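Local coordinates for protein ERPC (Borrelia burgdorferi, PDB 4BXM) that is an outer surface lipoprotein of the Lyme disease spirochaete that probably recruits the host complement regulator factor H, at residues Glu21-Ile26 against Asp40-Lys45; Ser95-Tyr100 against Gln111-Ile116. All coordinates share one frame; numbering follows the deposited sequence.

How the interactions relate
Both contacts belong to one antiparallel sheet and lie on opposite sides of the chain's centre, their own centres about 16 Å apart and their nearest atoms about 8 Å apart. Interaction 1 comes first along the chain and pairs strands 21-29 and 35-45, neighbours in the middle of the strand order. Interaction 2 follows later in the chain; strand 50-56 borders that hairpin, 67-74 comes next, and 96-97 after it. It brings the short strand 96-97 to the turn that leads from strand 110-111 into strand 114-122. Strands 96-97 and 110-111 end the sheet on one side, whereas 114-122 lies next to 90-93 at the other, and interaction 2 therefore links the two ends.

Interaction 1 of 2, residues Glu21-Ile26 against Asp40-Lys45; sequences EFTVKI and DLVVRK
A salt bridge joins R44 to E21 across a regular antiparallel β-hairpin, strands 21-29 and 35-45, the guanidinium gripping side-on with NE and NH2 both hydrogen-bonded to the single oxygen OE2. Each N–O distance, from R44 NE and from R44 NH2 to E21 OE2, is 2.8 Å. Both donors reach that oxygen from the same face of the carboxylate, well above its plane, and the two flat groups are turned 41° apart. E21 extends to the bridge with CG anti to its backbone N (chi1 -170°), passing V42 CG1 on the way. Backbone bonds join F22 to V43 and V24 to L41 in both directions, the shortest being L41 N to V24 O at 2.6 Å. E21, T23, K25, D40, V42 and R44 line one face of the hairpin, where T23 CG2 packs on the D40 carboxylate. The other face is apolar: V24 lies beside L41, and I147 of strand 142-148 touches both, while helix 149-156 packs on F22 and V24. F22 takes chi1 68°, with CG between its backbone N and carbonyl carbon, and V43 sits over one face of the ring, displaced toward the rim, its CB 3.5 Å from F22 CZ.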
loop_
_atom_site.group_PDB
_atom_site.type_symbol
_atom_site.label_atom_id
_atom_site.label_comp_id
_atom_site.label_asym_id
_atom_site.label_seq_id
_atom_site.Cartn_x
_atom_site.Cartn_y
_atom_site.Cartn_z
ATOM N N GLU A 21 -4.193 -5.312 -13.561
ATOM C CA GLU A 21 -3.928 -5.745 -12.195
ATOM C C GLU A 21 -2.504 -6.285 -12.060
ATOM O O GLU A 21 -2.079 -7.013 -12.935
ATOM C CB GLU A 21 -4.902 -6.841 -11.791
ATOM C CG GLU A 21 -4.852 -7.174 -10.318
ATOM C CD GLU A 21 -5.814 -8.245 -9.852
ATOM O OE1 GLU A 21 -5.599 -9.405 -10.116
ATOM O OE2 GLU A 21 -6.744 -7.947 -9.111
ATOM N N PHE A 22 -1.773 -5.944 -10.996
ATOM C CA PHE A 22 -0.381 -6.430 -10.825
ATOM C C PHE A 22 -0.126 -6.567 -9.324
ATOM O O PHE A 22 -0.904 -6.060 -8.476
ATOM C CB PHE A 22 0.604 -5.522 -11.560
ATOM C CG PHE A 22 0.723 -4.135 -10.962
ATOM C CD1 PHE A 22 1.506 -3.927 -9.801
ATOM C CD2 PHE A 22 0.029 -3.081 -11.479
ATOM C CE1 PHE A 22 1.573 -2.645 -9.223
ATOM C CE2 PHE A 22 0.127 -1.801 -10.922
ATOM C CZ PHE A 22 0.890 -1.590 -9.777
ATOM N N THR A 23 0.946 -7.247 -8.997
ATOM C CA THR A 23 1.216 -7.664 -7.653
ATOM C C THR A 23 2.636 -7.247 -7.382
ATOM O O THR A 23 3.534 -7.426 -8.245
ATOM C CB THR A 23 0.968 -9.179 -7.492
ATOM O OG1 THR A 23 -0.432 -9.423 -7.619
ATOM C CG2 THR A 23 1.370 -9.671 -6.142
ATOM N N VAL A 24 2.837 -6.609 -6.227
ATOM C CA VAL A 24 4.187 -6.248 -5.794
ATOM C C VAL A 24 4.334 -6.633 -4.365
ATOM O O VAL A 24 3.360 -6.662 -3.620
ATOM C CB VAL A 24 4.562 -4.730 -6.003
ATOM C CG1 VAL A 24 4.663 -4.382 -7.472
ATOM C CG2 VAL A 24 3.633 -3.749 -5.231
ATOM N N LYS A 25 5.584 -6.940 -3.970
ATOM C CA LYS A 25 5.931 -7.264 -2.614
ATOM C C LYS A 25 5.934 -5.968 -1.819
ATOM O O LYS A 25 6.347 -4.897 -2.311
ATOM C CB LYS A 25 7.297 -7.914 -2.524
ATOM C CG LYS A 25 7.321 -9.268 -3.226
ATOM C CD LYS A 25 8.069 -10.271 -2.383
ATOM C CE LYS A 25 8.150 -11.635 -3.057
ATOM N NZ LYS A 25 9.381 -11.663 -3.883
ATOM N N ILE A 26 5.449 -6.070 -0.597
ATOM C CA ILE A 26 5.399 -4.894 0.224
ATOM C C ILE A 26 6.056 -5.172 1.538
ATOM O O ILE A 26 5.804 -6.176 2.149
ATOM C CB ILE A 26 4.003 -4.388 0.462
ATOM C CG1 ILE A 26 4.036 -3.067 1.269
ATOM C CG2 ILE A 26 3.135 -5.409 1.149
ATOM C CD1 ILE A 26 2.685 -2.395 1.217
ATOM N N ASP A 40 2.240 -9.464 -0.109
ATOM C CA ASP A 40 1.953 -8.915 -1.405
ATOM C C ASP A 40 0.947 -7.765 -1.380
ATOM O O ASP A 40 -0.050 -7.863 -0.707
ATOM C CB ASP A 40 1.334 -10.017 -2.267
ATOM C CG ASP A 40 2.383 -11.050 -2.733
ATOM O OD1 ASP A 40 3.603 -10.762 -2.671
ATOM O OD2 ASP A 40 1.961 -12.089 -3.244
ATOM N N LEU A 41 1.185 -6.751 -2.217
ATOM C CA LEU A 41 0.191 -5.753 -2.527
ATOM C C LEU A 41 -0.287 -5.959 -3.962
ATOM O O LEU A 41 0.474 -5.849 -4.911
ATOM C CB LEU A 41 0.705 -4.309 -2.305
ATOM C CG LEU A 41 -0.348 -3.194 -2.451
ATOM C CD1 LEU A 41 -1.277 -3.176 -1.280
ATOM C CD2 LEU A 41 0.302 -1.821 -2.552
ATOM N N VAL A 42 -1.589 -6.240 -4.079
ATOM C CA VAL A 42 -2.299 -6.377 -5.357
ATOM C C VAL A 42 -2.932 -5.009 -5.724
ATOM O O VAL A 42 -3.692 -4.501 -4.943
ATOM C CB VAL A 42 -3.389 -7.448 -5.228
ATOM C CG1 VAL A 42 -4.128 -7.677 -6.554
ATOM C CG2 VAL A 42 -2.785 -8.748 -4.779
ATOM N N VAL A 43 -2.580 -4.439 -6.892
ATOM C CA VAL A 43 -3.061 -3.203 -7.382
ATOM C C VAL A 43 -3.970 -3.355 -8.609
ATOM O O VAL A 43 -3.500 -3.903 -9.616
ATOM C CB VAL A 43 -1.865 -2.338 -7.750
ATOM C CG1 VAL A 43 -2.382 -0.958 -8.142
ATOM C CG2 VAL A 43 -0.921 -2.243 -6.548
ATOM N N ARG A 44 -5.260 -2.952 -8.523
ATOM C CA ARG A 44 -6.247 -3.218 -9.597
ATOM C C ARG A 44 -6.868 -1.938 -10.063
ATOM O O ARG A 44 -7.445 -1.173 -9.224
ATOM C CB ARG A 44 -7.372 -4.100 -9.043
ATOM C CG ARG A 44 -8.527 -4.256 -10.010
ATOM C CD ARG A 44 -9.612 -5.193 -9.517
ATOM N NE ARG A 44 -9.154 -6.563 -9.480
ATOM C CZ ARG A 44 -9.911 -7.639 -9.596
ATOM N NH1 ARG A 44 -11.213 -7.540 -9.791
ATOM N NH2 ARG A 44 -9.313 -8.829 -9.692
ATOM N N LYS A 45 -6.833 -1.718 -11.373
ATOM C CA LYS A 45 -7.569 -0.620 -11.985
ATOM C C LYS A 45 -9.078 -0.978 -12.132
ATOM O O LYS A 45 -9.427 -1.948 -12.826
ATOM C CB LYS A 45 -6.988 -0.211 -13.343
ATOM C CG LYS A 45 -7.743 0.963 -13.990
ATOM C CD LYS A 45 -7.301 2.284 -13.327
ATOM C CE LYS A 45 -8.006 3.522 -13.947
ATOM N NZ LYS A 45 -9.431 3.621 -13.483
#

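Interaction 2 of 2, residues Ser95-Tyr100 against Gln111-Ile116; sequences SLYYGY and QNKEII
Y97 and K113 meet where the short strand 96-97 passes the turn between strands 110-111 and 114-122, the CD and CE methylenes of the lysine lying over one face of the tyrosine ring. From CB, K113 sends CG anti to its backbone N (chi1 167°) and runs on extended to CE. Its CD comes within 3.8 Å of Y97 CG, a CH-pi contact, and CE stands 4.2 Å above the plane, over the ring centre. At chi4 the chain bends, and NZ ends 5.7 Å from the ring centroid, at most a weak cation-pi attraction; it also makes a weak hydrogen bond to G132 O. The opposite ring face carries the backbone N of G99, offset toward the rim. I115 CD1 approaches Y97 CD2 at 4.2 Å, and Y97 OH is hydrogen-bonded to E103 OE2. Near the turn, N112 N donates to S95 O at 3.2 Å, from above the carbonyl plane, while Q111 CG touches L96 CD1. S95 and L96 form a classic β-bulge opposite S73 of strand 67-74. The lysine-ring contact is thus probably mainly dispersion between methylenes and ring, and the distant ammonium would add little to it.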
loop_
_atom_site.group_PDB
_atom_site.type_symbol
_atom_site.label_atom_id
_atom_site.label_comp_id
_atom_site.label_asym_id
_atom_site.label_seq_id
_atom_site.Cartn_x
_atom_site.Cartn_y
_atom_site.Cartn_z
ATOM N N SER A 95 -9.960 7.093 -0.836
ATOM C CA SER A 95 -11.374 7.211 -0.458
ATOM C C SER A 95 -11.525 6.409 0.804
ATOM O O SER A 95 -12.128 6.827 1.818
ATOM C CB SER A 95 -12.257 6.654 -1.583
ATOM O OG SER A 95 -11.649 5.452 -2.070
ATOM N N LEU A 96 -10.773 5.345 0.863
ATOM C CA LEU A 96 -10.852 4.467 1.999
ATOM C C LEU A 96 -9.553 3.776 2.283
ATOM O O LEU A 96 -8.921 3.309 1.364
ATOM C CB LEU A 96 -11.950 3.455 1.658
ATOM C CG LEU A 96 -12.465 2.655 2.783
ATOM C CD1 LEU A 96 -13.242 3.558 3.752
ATOM C CD2 LEU A 96 -13.342 1.575 2.149
ATOM N N TYR A 97 -9.110 3.771 3.554
ATOM C CA TYR A 97 -7.869 3.155 3.948
ATOM C C TYR A 97 -8.119 2.265 5.160
ATOM O O TYR A 97 -8.660 2.749 6.182
ATOM C CB TYR A 97 -6.838 4.247 4.267
ATOM C CG TYR A 97 -5.525 3.691 4.710
ATOM C CD1 TYR A 97 -5.330 3.247 6.014
ATOM C CD2 TYR A 97 -4.443 3.575 3.818
ATOM C CE1 TYR A 97 -4.138 2.659 6.419
ATOM C CE2 TYR A 97 -3.265 2.959 4.201
ATOM C CZ TYR A 97 -3.093 2.525 5.517
ATOM O OH TYR A 97 -1.861 2.000 5.918
ATOM N N TYR A 98 -7.714 0.994 5.058
ATOM C CA TYR A 98 -7.729 0.083 6.201
ATOM C C TYR A 98 -6.365 -0.252 6.731
ATOM O O TYR A 98 -6.169 -0.445 7.931
ATOM C CB TYR A 98 -8.344 -1.220 5.803
ATOM C CG TYR A 98 -9.759 -1.076 5.473
ATOM C CD1 TYR A 98 -10.715 -1.055 6.471
ATOM C CD2 TYR A 98 -10.172 -0.948 4.125
ATOM C CE1 TYR A 98 -12.050 -0.900 6.169
ATOM C CE2 TYR A 98 -11.486 -0.776 3.819
ATOM C CZ TYR A 98 -12.421 -0.783 4.853
ATOM O OH TYR A 98 -13.721 -0.659 4.566
ATOM N N GLY A 99 -5.394 -0.449 5.838
ATOM C CA GLY A 99 -4.095 -0.813 6.300
ATOM C C GLY A 99 -4.085 -2.245 6.769
ATOM O O GLY A 99 -5.014 -3.017 6.456
ATOM N N TYR A 100 -3.038 -2.603 7.510
ATOM C CA TYR A 100 -2.924 -3.991 8.075
ATOM C C TYR A 100 -3.389 -4.062 9.549
ATOM O O TYR A 100 -3.769 -3.030 10.152
ATOM C CB TYR A 100 -1.469 -4.530 7.846
ATOM C CG TYR A 100 -1.212 -5.988 8.221
ATOM C CD1 TYR A 100 -1.969 -7.004 7.713
ATOM C CD2 TYR A 100 -0.209 -6.319 9.141
ATOM C CE1 TYR A 100 -1.778 -8.344 8.112
ATOM C CE2 TYR A 100 0.010 -7.645 9.544
ATOM C CZ TYR A 100 -0.784 -8.661 9.038
ATOM O OH TYR A 100 -0.587 -9.976 9.426
ATOM N N GLN A 111 -11.602 7.338 5.995
ATOM C CA GLN A 111 -11.932 7.900 4.694
ATOM C C GLN A 111 -11.104 9.169 4.441
ATOM O O GLN A 111 -10.807 9.882 5.373
ATOM C CB GLN A 111 -13.420 8.335 4.633
ATOM C CG GLN A 111 -14.260 7.337 3.942
ATOM C CD GLN A 111 -15.767 7.423 4.141
ATOM O OE1 GLN A 111 -16.350 8.418 4.504
ATOM N NE2 GLN A 111 -16.401 6.300 3.849
ATOM N N ASN A 112 -10.885 9.485 3.167
ATOM C CA ASN A 112 -10.184 10.659 2.773
ATOM C C ASN A 112 -8.765 10.787 3.310
ATOM O O ASN A 112 -8.307 11.866 3.466
ATOM C CB ASN A 112 -11.015 11.909 3.198
ATOM C CG ASN A 112 -12.438 11.818 2.710
ATOM O OD1 ASN A 112 -13.399 11.931 3.491
ATOM N ND2 ASN A 112 -12.591 11.526 1.451
ATOM N N LYS A 113 -8.071 9.713 3.620
ATOM C CA LYS A 113 -6.681 9.869 4.193
ATOM C C LYS A 113 -5.688 10.078 3.039
ATOM O O LYS A 113 -5.707 9.359 2.029
ATOM C CB LYS A 113 -6.301 8.675 4.958
ATOM C CG LYS A 113 -4.840 8.539 5.347
ATOM C CD LYS A 113 -4.658 7.194 6.036
ATOM C CE LYS A 113 -3.217 6.944 6.470
ATOM N NZ LYS A 113 -2.780 8.127 7.243
ATOM N N GLU A 114 -4.870 11.070 3.181
ATOM C CA GLU A 114 -3.888 11.495 2.240
ATOM C C GLU A 114 -2.674 10.594 2.481
ATOM O O GLU A 114 -2.245 10.418 3.595
ATOM C CB GLU A 114 -3.548 12.984 2.520
ATOM C CG GLU A 114 -2.773 13.747 1.400
ATOM C CD GLU A 114 -3.542 13.879 0.048
ATOM O OE1 GLU A 114 -4.820 13.911 0.034
ATOM O OE2 GLU A 114 -2.880 13.937 -1.046
ATOM N N ILE A 115 -2.139 10.045 1.417
ATOM C CA ILE A 115 -0.880 9.263 1.453
ATOM C C ILE A 115 0.255 10.072 0.835
ATOM O O ILE A 115 0.152 10.515 -0.303
ATOM C CB ILE A 115 -1.043 7.940 0.691
ATOM C CG1 ILE A 115 -2.135 7.081 1.292
ATOM C CG2 ILE A 115 0.228 7.104 0.684
ATOM C CD1 ILE A 115 -1.967 6.773 2.734
ATOM N N ILE A 116 1.339 10.249 1.593
ATOM C CA ILE A 116 2.513 10.955 1.136
ATOM C C ILE A 116 3.629 9.958 0.853
ATOM O O ILE A 116 3.943 9.162 1.686
ATOM C CB ILE A 116 2.931 12.057 2.124
ATOM C CG1 ILE A 116 1.856 13.183 2.045
ATOM C CG2 ILE A 116 4.256 12.654 1.695
ATOM C CD1 ILE A 116 2.083 14.291 3.054
#